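Local coordinates for protein tumor necrosis factor ligand superfamily member 13 (Mus musculus, PDB 1U5X) that acts as a trimeric cytokine of the tumor necrosis factor family that binds the receptors TACI and BCMA and helps regulate tumor cell growth, at residues I44-Q58 with C101-I115. Numbering follows the deposited sequence.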
ATOM      1  N   ILE A  44       5.025  20.120  -6.398  1.00 14.59           N
ATOM      2  CA  ILE A  44       4.033  20.051  -5.320  1.00 14.46           C
ATOM      3  C   ILE A  44       2.635  19.869  -5.860  1.00 15.85           C
ATOM      4  O   ILE A  44       2.396  19.994  -7.047  1.00 14.46           O
ATOM      5  CB  ILE A  44       4.071  21.326  -4.449  1.00 21.99           C
ATOM      6  CG1 ILE A  44       3.810  22.550  -5.311  1.00 24.03           C
ATOM      7  CG2 ILE A  44       5.391  21.441  -3.748  1.00 21.15           C
ATOM      8  CD1 ILE A  44       2.964  23.620  -4.677  1.00 35.39           C
ATOM      9  N   VAL A  45       1.717  19.545  -4.966  1.00 17.35           N
ATOM     10  CA  VAL A  45       0.295  19.420  -5.285  1.00 15.66           C
ATOM     11  C   VAL A  45      -0.480  20.385  -4.383  1.00 13.94           C
ATOM     12  O   VAL A  45      -0.279  20.422  -3.175  1.00 14.64           O
ATOM     13  CB  VAL A  45      -0.233  17.984  -5.120  1.00 17.82           C
ATOM     14  CG1 VAL A  45      -1.671  17.932  -5.557  1.00 17.30           C
ATOM     15  CG2 VAL A  45       0.599  17.003  -5.918  1.00 19.84           C
ATOM     16  N   ARG A  46      -1.315  21.218  -4.985  1.00 13.35           N
ATOM     17  CA  ARG A  46      -2.121  22.155  -4.229  1.00 10.41           C
ATOM     18  C   ARG A  46      -3.463  21.515  -3.950  1.00 15.68           C
ATOM     19  O   ARG A  46      -4.026  20.831  -4.805  1.00 14.03           O
ATOM     20  CB  ARG A  46      -2.297  23.449  -4.992  1.00 14.56           C
ATOM     21  CG  ARG A  46      -0.938  24.148  -5.208  1.00 16.47           C
ATOM     22  CD  ARG A  46      -0.821  25.527  -4.773  1.00 29.10           C
ATOM     23  NE  ARG A  46      -1.321  25.881  -3.444  1.00 31.52           N
ATOM     24  CZ  ARG A  46      -1.416  27.154  -3.045  1.00 27.91           C
ATOM     25  NH1 ARG A  46      -1.017  28.112  -3.860  1.00 32.22           N
ATOM     26  NH2 ARG A  46      -1.873  27.486  -1.835  1.00 27.47           N
ATOM     27  N   VAL A  47      -3.988  21.757  -2.753  1.00 14.19           N
ATOM     28  CA  VAL A  47      -5.315  21.278  -2.378  1.00 13.71           C
ATOM     29  C   VAL A  47      -6.238  22.472  -2.374  1.00 15.14           C
ATOM     30  O   VAL A  47      -6.002  23.446  -1.666  1.00 12.66           O
ATOM     31  CB  VAL A  47      -5.312  20.635  -0.974  1.00 17.17           C
ATOM     32  CG1 VAL A  47      -6.723  20.220  -0.562  1.00 20.04           C
ATOM     33  CG2 VAL A  47      -4.389  19.445  -0.922  1.00 17.33           C
ATOM     34  N   TRP A  48      -7.270  22.427  -3.195  1.00 13.42           N
ATOM     35  CA  TRP A  48      -8.266  23.486  -3.185  1.00 11.46           C
ATOM     36  C   TRP A  48      -9.477  23.174  -2.310  1.00 15.62           C
ATOM     37  O   TRP A  48     -10.128  24.102  -1.818  1.00 21.77           O
ATOM     38  CB  TRP A  48      -8.704  23.848  -4.607  1.00 13.39           C
ATOM     39  CG  TRP A  48      -7.544  24.217  -5.515  1.00 12.48           C
ATOM     40  CD1 TRP A  48      -7.244  23.655  -6.727  1.00 14.72           C
ATOM     41  CD2 TRP A  48      -6.529  25.210  -5.279  1.00  8.49           C
ATOM     42  NE1 TRP A  48      -6.116  24.234  -7.255  1.00 14.75           N
ATOM     43  CE2 TRP A  48      -5.655  25.192  -6.395  1.00  5.86           C
ATOM     44  CE3 TRP A  48      -6.251  26.081  -4.235  1.00 10.94           C
ATOM     45  CZ2 TRP A  48      -4.536  26.019  -6.490  1.00 11.28           C
ATOM     46  CZ3 TRP A  48      -5.151  26.935  -4.348  1.00 14.66           C
ATOM     47  CH2 TRP A  48      -4.302  26.875  -5.457  1.00 11.82           C
ATOM     48  N   ASP A  49      -9.778  21.900  -2.123  1.00  9.67           N
ATOM     49  CA  ASP A  49     -10.990  21.474  -1.449  1.00 16.68           C
ATOM     50  C   ASP A  49     -10.691  20.778  -0.136  1.00 14.91           C
ATOM     51  O   ASP A  49     -10.047  19.736  -0.111  1.00 17.01           O
ATOM     52  CB  ASP A  49     -11.789  20.521  -2.344  1.00 20.83           C
ATOM     53  CG  ASP A  49     -13.146  20.123  -1.732  1.00 34.56           C
ATOM     54  OD1 ASP A  49     -13.518  20.624  -0.641  1.00 43.46           O
ATOM     55  OD2 ASP A  49     -13.925  19.320  -2.280  1.00 42.04           O
ATOM     56  N   THR A  50     -11.204  21.340   0.954  1.00 13.24           N
ATOM     57  CA  THR A  50     -11.054  20.676   2.229  1.00 14.54           C
ATOM     58  C   THR A  50     -11.727  19.323   2.175  1.00  9.47           C
ATOM     59  O   THR A  50     -12.838  19.208   1.677  1.00 17.14           O
ATOM     60  CB  THR A  50     -11.698  21.496   3.302  1.00 14.57           C
ATOM     61  OG1 THR A  50     -10.989  22.728   3.453  1.00 15.34           O
ATOM     62  CG2 THR A  50     -11.578  20.801   4.669  1.00 14.50           C
ATOM     63  N   GLY A  51     -11.082  18.304   2.730  1.00 12.64           N
ATOM     64  CA  GLY A  51     -11.682  16.985   2.807  1.00 12.84           C
ATOM     65  C   GLY A  51     -10.768  15.936   3.366  1.00 13.38           C
ATOM     66  O   GLY A  51      -9.641  16.237   3.773  1.00 13.62           O
ATOM     67  N   ILE A  52     -11.263  14.694   3.395  1.00 11.33           N
ATOM     68  CA  ILE A  52     -10.485  13.533   3.786  1.00 10.28           C
ATOM     69  C   ILE A  52     -10.060  12.769   2.530  1.00 12.56           C
ATOM     70  O   ILE A  52     -10.877  12.492   1.643  1.00 16.22           O
ATOM     71  CB  ILE A  52     -11.328  12.647   4.756  1.00 12.61           C
ATOM     72  CG1 ILE A  52     -11.546  13.397   6.088  1.00 17.28           C
ATOM     73  CG2 ILE A  52     -10.680  11.330   4.967  1.00 12.61           C
ATOM     74  CD1 ILE A  52     -12.469  12.678   7.068  1.00 24.28           C
ATOM     75  N   TYR A  53      -8.769  12.471   2.418  1.00 12.55           N
ATOM     76  CA  TYR A  53      -8.217  11.862   1.226  1.00 12.91           C
ATOM     77  C   TYR A  53      -7.363  10.698   1.572  1.00 16.91           C
ATOM     78  O   TYR A  53      -6.602  10.746   2.522  1.00 14.66           O
ATOM     79  CB  TYR A  53      -7.286  12.860   0.527  1.00 15.55           C
ATOM     80  CG  TYR A  53      -7.973  14.064  -0.043  1.00 14.20           C
ATOM     81  CD1 TYR A  53      -8.239  15.186   0.743  1.00 14.42           C
ATOM     82  CD2 TYR A  53      -8.304  14.115  -1.398  1.00 13.75           C
ATOM     83  CE1 TYR A  53      -8.843  16.323   0.203  1.00 12.37           C
ATOM     84  CE2 TYR A  53      -8.916  15.260  -1.950  1.00 20.90           C
ATOM     85  CZ  TYR A  53      -9.188  16.342  -1.148  1.00 15.26           C
ATOM     86  OH  TYR A  53      -9.763  17.446  -1.709  1.00 15.34           O
ATOM     87  N   LEU A  54      -7.482   9.649   0.774  1.00 16.59           N
ATOM     88  CA  LEU A  54      -6.454   8.636   0.674  1.00 16.90           C
ATOM     89  C   LEU A  54      -5.340   9.192  -0.193  1.00 16.82           C
ATOM     90  O   LEU A  54      -5.594   9.659  -1.321  1.00 14.68           O
ATOM     91  CB  LEU A  54      -7.048   7.402   0.013  1.00 15.26           C
ATOM     92  CG  LEU A  54      -6.073   6.249  -0.246  1.00 16.27           C
ATOM     93  CD1 LEU A  54      -5.519   5.687   1.060  1.00 20.54           C
ATOM     94  CD2 LEU A  54      -6.784   5.141  -1.079  1.00 17.45           C
ATOM     95  N   LEU A  55      -4.111   9.180   0.349  1.00 15.64           N
ATOM     96  CA  LEU A  55      -2.925   9.646  -0.335  1.00 14.82           C
ATOM     97  C   LEU A  55      -1.984   8.467  -0.395  1.00 14.96           C
ATOM     98  O   LEU A  55      -1.705   7.849   0.608  1.00 17.81           O
ATOM     99  CB  LEU A  55      -2.278  10.781   0.482  1.00 19.44           C
ATOM    100  CG  LEU A  55      -1.226  11.724  -0.060  1.00 30.24           C
ATOM    101  CD1 LEU A  55      -1.299  11.977  -1.530  1.00 35.48           C
ATOM    102  CD2 LEU A  55      -1.312  13.041   0.733  1.00 23.41           C
ATOM    103  N   TYR A  56      -1.478   8.167  -1.580  1.00 16.67           N
ATOM    104  CA  TYR A  56      -0.535   7.058  -1.745  1.00 15.58           C
ATOM    105  C   TYR A  56       0.669   7.554  -2.531  1.00 15.29           C
ATOM    106  O   TYR A  56       0.553   8.445  -3.375  1.00 15.50           O
ATOM    107  CB  TYR A  56      -1.182   5.844  -2.421  1.00 17.23           C
ATOM    108  CG  TYR A  56      -1.764   6.065  -3.805  1.00 15.04           C
ATOM    109  CD1 TYR A  56      -0.991   5.958  -4.931  1.00 17.14           C
ATOM    110  CD2 TYR A  56      -3.119   6.371  -3.943  1.00 17.35           C
ATOM    111  CE1 TYR A  56      -1.552   6.145  -6.213  1.00 15.40           C
ATOM    112  CE2 TYR A  56      -3.699   6.586  -5.174  1.00 15.80           C
ATOM    113  CZ  TYR A  56      -2.909   6.442  -6.318  1.00 18.69           C
ATOM    114  OH  TYR A  56      -3.509   6.662  -7.532  1.00 14.52           O
ATOM    115  N   SER A  57       1.827   6.959  -2.251  1.00 14.61           N
ATOM    116  CA  SER A  57       3.097   7.357  -2.825  1.00 14.37           C
ATOM    117  C   SER A  57       3.957   6.127  -2.994  1.00 14.47           C
ATOM    118  O   SER A  57       4.139   5.358  -2.062  1.00 16.55           O
ATOM    119  CB  SER A  57       3.812   8.326  -1.901  1.00 16.13           C
ATOM    120  OG  SER A  57       5.176   8.486  -2.272  1.00 17.39           O
ATOM    121  N   GLN A  58       4.496   5.943  -4.192  1.00 16.63           N
ATOM    122  CA  GLN A  58       5.535   4.965  -4.416  1.00 12.82           C
ATOM    123  C   GLN A  58       6.706   5.646  -5.073  1.00 14.90           C
ATOM    124  O   GLN A  58       6.545   6.504  -5.967  1.00 15.98           O
ATOM    125  CB  GLN A  58       5.104   3.800  -5.311  1.00 15.74           C
ATOM    126  CG  GLN A  58       6.175   2.671  -5.431  1.00 14.09           C
ATOM    127  CD  GLN A  58       5.625   1.424  -6.107  1.00 15.42           C
ATOM    128  OE1 GLN A  58       4.822   0.690  -5.479  1.00 15.93           O
ATOM    129  NE2 GLN A  58       6.090   1.132  -7.319  1.00 12.99           N
ATOM    130  N   CYS A 101       9.378   1.584  -2.755  1.00 15.63           N
ATOM    131  CA  CYS A 101       8.925   1.909  -1.420  1.00 15.15           C
ATOM    132  C   CYS A 101       7.540   2.489  -1.571  1.00 15.15           C
ATOM    133  O   CYS A 101       7.373   3.561  -2.119  1.00 14.52           O
ATOM    134  CB  CYS A 101       9.896   2.906  -0.784  1.00 15.43           C
ATOM    135  SG  CYS A 101       9.983   2.788   0.988  1.00 16.42           S
ATOM    136  N   TYR A 102       6.534   1.762  -1.093  1.00 15.99           N
ATOM    137  CA  TYR A 102       5.140   2.232  -1.161  1.00 14.09           C
ATOM    138  C   TYR A 102       4.622   2.537   0.246  1.00 12.83           C
ATOM    139  O   TYR A 102       4.849   1.758   1.178  1.00 16.93           O
ATOM    140  CB  TYR A 102       4.261   1.130  -1.779  1.00 19.36           C
ATOM    141  CG  TYR A 102       2.786   1.485  -1.914  1.00 12.79           C
ATOM    142  CD1 TYR A 102       1.915   1.358  -0.826  1.00 15.64           C
ATOM    143  CD2 TYR A 102       2.264   1.998  -3.106  1.00 16.59           C
ATOM    144  CE1 TYR A 102       0.557   1.719  -0.926  1.00 16.43           C
ATOM    145  CE2 TYR A 102       0.899   2.342  -3.191  1.00 21.17           C
ATOM    146  CZ  TYR A 102       0.067   2.189  -2.137  1.00 18.41           C
ATOM    147  OH  TYR A 102      -1.287   2.506  -2.135  1.00 19.67           O
ATOM    148  N   SER A 103       3.902   3.647   0.388  1.00 13.75           N
ATOM    149  CA  SER A 103       3.129   3.918   1.621  1.00 13.85           C
ATOM    150  C   SER A 103       1.917   4.737   1.278  1.00 14.18           C
ATOM    151  O   SER A 103       1.822   5.316   0.183  1.00 14.77           O
ATOM    152  CB  SER A 103       4.016   4.598   2.682  1.00 14.93           C
ATOM    153  OG  SER A 103       3.334   4.771   3.924  1.00 17.69           O
ATOM    154  N   ALA A 104       0.955   4.735   2.172  1.00 15.53           N
ATOM    155  CA  ALA A 104      -0.309   5.427   1.925  1.00 15.21           C
ATOM    156  C   ALA A 104      -1.075   5.557   3.233  1.00 19.15           C
ATOM    157  O   ALA A 104      -0.882   4.786   4.175  1.00 17.53           O
ATOM    158  CB  ALA A 104      -1.151   4.635   0.951  1.00 14.43           C
ATOM    159  N   GLY A 105      -1.940   6.540   3.299  1.00 13.97           N
ATOM    160  CA  GLY A 105      -2.834   6.695   4.428  1.00 15.07           C
ATOM    161  C   GLY A 105      -3.918   7.702   4.193  1.00 12.69           C
ATOM    162  O   GLY A 105      -3.948   8.328   3.131  1.00 16.63           O
ATOM    163  N   VAL A 106      -4.793   7.855   5.187  1.00 13.83           N
ATOM    164  CA  VAL A 106      -5.944   8.725   5.057  1.00 12.97           C
ATOM    165  C   VAL A 106      -5.772   9.940   5.937  1.00 17.02           C
ATOM    166  O   VAL A 106      -5.511   9.797   7.121  1.00 13.77           O
ATOM    167  CB  VAL A 106      -7.239   8.020   5.418  1.00 13.61           C
ATOM    168  CG1 VAL A 106      -8.394   8.954   5.291  1.00 16.51           C
ATOM    169  CG2 VAL A 106      -7.453   6.875   4.480  1.00 18.05           C
ATOM    170  N   PHE A 107      -5.923  11.124   5.328  1.00 12.95           N
ATOM    171  CA  PHE A 107      -5.631  12.380   6.005  1.00 13.75           C
ATOM    172  C   PHE A 107      -6.626  13.472   5.665  1.00 14.72           C
ATOM    173  O   PHE A 107      -7.150  13.536   4.550  1.00 13.19           O
ATOM    174  CB  PHE A 107      -4.234  12.849   5.607  1.00 13.70           C
ATOM    175  CG  PHE A 107      -3.174  11.851   5.906  1.00 15.60           C
ATOM    176  CD1 PHE A 107      -2.635  11.779   7.170  1.00 19.16           C
ATOM    177  CD2 PHE A 107      -2.731  10.954   4.920  1.00 19.44           C
ATOM    178  CE1 PHE A 107      -1.679  10.827   7.468  1.00 20.50           C
ATOM    179  CE2 PHE A 107      -1.753  10.012   5.216  1.00 20.66           C
ATOM    180  CZ  PHE A 107      -1.236   9.967   6.492  1.00 18.46           C
ATOM    181  N   HIS A 108      -6.888  14.317   6.647  1.00 11.79           N
ATOM    182  CA  HIS A 108      -7.726  15.491   6.479  1.00 13.51           C
ATOM    183  C   HIS A 108      -6.817  16.587   5.944  1.00 17.11           C
ATOM    184  O   HIS A 108      -5.840  16.975   6.602  1.00 16.47           O
ATOM    185  CB  HIS A 108      -8.291  15.950   7.806  1.00 15.89           C
ATOM    186  CG  HIS A 108      -9.200  17.139   7.700  1.00 16.15           C
ATOM    187  ND1 HIS A 108     -10.485  17.066   7.209  1.00 25.69           N
ATOM    188  CD2 HIS A 108      -8.997  18.436   8.017  1.00 28.00           C
ATOM    189  CE1 HIS A 108     -11.045  18.264   7.257  1.00 23.02           C
ATOM    190  NE2 HIS A 108     -10.158  19.119   7.738  1.00 22.95           N
ATOM    191  N   LEU A 109      -7.145  17.048   4.738  1.00 15.90           N
ATOM    192  CA  LEU A 109      -6.418  18.100   4.057  1.00 17.18           C
ATOM    193  C   LEU A 109      -7.345  19.301   3.990  1.00 16.41           C
ATOM    194  O   LEU A 109      -8.565  19.159   3.865  1.00 16.96           O
ATOM    195  CB  LEU A 109      -5.985  17.627   2.644  1.00 16.40           C
ATOM    196  CG  LEU A 109      -5.178  16.328   2.581  1.00 17.27           C
ATOM    197  CD1 LEU A 109      -4.729  16.004   1.150  1.00 20.16           C
ATOM    198  CD2 LEU A 109      -3.993  16.375   3.472  1.00 17.06           C
ATOM    199  N   HIS A 110      -6.752  20.480   4.088  1.00 15.30           N
ATOM    200  CA  HIS A 110      -7.472  21.755   4.164  1.00 13.40           C
ATOM    201  C   HIS A 110      -7.173  22.541   2.870  1.00 15.32           C
ATOM    202  O   HIS A 110      -6.062  22.501   2.355  1.00 13.83           O
ATOM    203  CB  HIS A 110      -7.008  22.525   5.398  1.00 17.23           C
ATOM    204  CG  HIS A 110      -7.149  21.774   6.695  1.00 23.59           C
ATOM    205  ND1 HIS A 110      -7.852  22.277   7.769  1.00 35.11           N
ATOM    206  CD2 HIS A 110      -6.632  20.593   7.112  1.00 32.13           C
ATOM    207  CE1 HIS A 110      -7.773  21.438   8.783  1.00 33.81           C
ATOM    208  NE2 HIS A 110      -7.034  20.409   8.412  1.00 33.05           N
ATOM    209  N   GLN A 111      -8.172  23.188   2.296  1.00 15.70           N
ATOM    210  CA  GLN A 111      -7.924  23.992   1.101  1.00 14.62           C
ATOM    211  C   GLN A 111      -6.810  25.007   1.372  1.00 11.29           C
ATOM    212  O   GLN A 111      -6.719  25.560   2.465  1.00 12.12           O
ATOM    213  CB  GLN A 111      -9.189  24.684   0.602  1.00 19.86           C
ATOM    214  CG  GLN A 111      -9.823  25.623   1.525  1.00 21.97           C
ATOM    215  CD  GLN A 111     -11.003  26.366   0.881  1.00 26.58           C
ATOM    216  OE1 GLN A 111     -11.130  26.455  -0.368  1.00 21.42           O
ATOM    217  NE2 GLN A 111     -11.862  26.892   1.723  1.00 26.97           N
ATOM    218  N   GLY A 112      -5.959  25.238   0.367  1.00 12.60           N
ATOM    219  CA  GLY A 112      -4.768  26.054   0.525  1.00 14.22           C
ATOM    220  C   GLY A 112      -3.542  25.209   0.876  1.00 15.42           C
ATOM    221  O   GLY A 112      -2.428  25.687   0.749  1.00 15.91           O
ATOM    222  N   ASP A 113      -3.738  23.969   1.319  1.00 14.58           N
ATOM    223  CA  ASP A 113      -2.618  23.076   1.655  1.00 14.32           C
ATOM    224  C   ASP A 113      -1.731  22.835   0.437  1.00 16.53           C
ATOM    225  O   ASP A 113      -2.226  22.837  -0.702  1.00 13.40           O
ATOM    226  CB  ASP A 113      -3.122  21.723   2.154  1.00 14.43           C
ATOM    227  CG  ASP A 113      -3.505  21.724   3.615  1.00 15.83           C
ATOM    228  OD1 ASP A 113      -3.393  22.760   4.305  1.00 14.80           O
ATOM    229  OD2 ASP A 113      -3.927  20.683   4.160  1.00 19.30           O
ATOM    230  N   ILE A 114      -0.424  22.687   0.692  1.00 16.29           N
ATOM    231  CA  ILE A 114       0.563  22.238  -0.295  1.00 13.03           C
ATOM    232  C   ILE A 114       1.089  20.857   0.134  1.00 13.48           C
ATOM    233  O   ILE A 114       1.543  20.714   1.257  1.00 13.81           O
ATOM    234  CB  ILE A 114       1.728  23.241  -0.367  1.00 13.65           C
ATOM    235  CG1 ILE A 114       1.247  24.608  -0.856  1.00 14.53           C
ATOM    236  CG2 ILE A 114       2.800  22.740  -1.327  1.00 16.08           C
ATOM    237  CD1 ILE A 114       2.285  25.688  -0.679  1.00 17.31           C
ATOM    238  N   ILE A 115       0.983  19.854  -0.737  1.00 12.71           N
ATOM    239  CA  ILE A 115       1.516  18.518  -0.509  1.00 12.65           C
ATOM    240  C   ILE A 115       2.884  18.364  -1.181  1.00 15.20           C
ATOM    241  O   ILE A 115       3.027  18.681  -2.362  1.00 14.85           O
ATOM    242  CB  ILE A 115       0.528  17.452  -1.056  1.00 14.42           C
ATOM    243  CG1 ILE A 115      -0.893  17.710  -0.540  1.00 14.31           C
ATOM    244  CG2 ILE A 115       1.007  16.013  -0.723  1.00 17.93           C
ATOM    245  CD1 ILE A 115      -1.016  17.767   0.954  1.00 18.29           C
TER
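Two neighbouring strands of the TNF jelly roll, 51-58 and 101-109, pair antiparallel here, and beyond them both segments cross to the opposing sheet of the sandwich, where 44-47 pairs with 114-115. Between Gly51 and Ser57 the odd-numbered residues form hydrogen-bonded pairs with Leu109 through Ser103, as in Tyr53 N to Phe107 O at 2.9 Å. At the turn, Val47 receives Gly112 N on its O and gives its own N to Asp113 O. Thr50 OG1 accepts a nearly straight bond from Gln111 N (3.1 Å, 172°), while its CG2 lies against His108 CE1. Arg46, bent at chi2 and chi3, swings NH2 to Gly112 O (3.2 Å); the oxygen lies near the guanidinium plane, but the nitrogen stands above the carbonyl plane. Trp48 CH2 lies over one face of that guanidinium, toward its rim. Asp113 OD2 takes His110 N from above the carboxylate plane (2.8 Å), and Asp113 N bonds back to His110 O, closing the type II turn.

Val47 CG2 against Leu109 CD1 and Leu55 CD2 against Ile115 CG2 (4.0 Å) bridge the two layers of the sandwich; within the sheets, Leu109 CD1 packs on Tyr53 CD1 (3.6 Å) and Val47 CG2 on Ile115 CG1. Tyr53 OH bonds Asp49 O. On the other face of the long pair, Ile52 CG2 presses tightly on Val106 CG1 (3.3 Å), and Tyr56 CB rests on Ala104 CB and Tyr102 OH.

This second face carries much of the trimer contact: Tyr56 OH is hydrogen-bonded to His9 ND1 of its own chain and to Val106 N of the third subunit, and Tyr102 meets Tyr102 of both other subunits edge-to-face. Within the chain, strand 134-139 flanks 51-58 on its other edge, strand 38-41 pairs with 44-47, and a disulfide links Cys101 to Cys86.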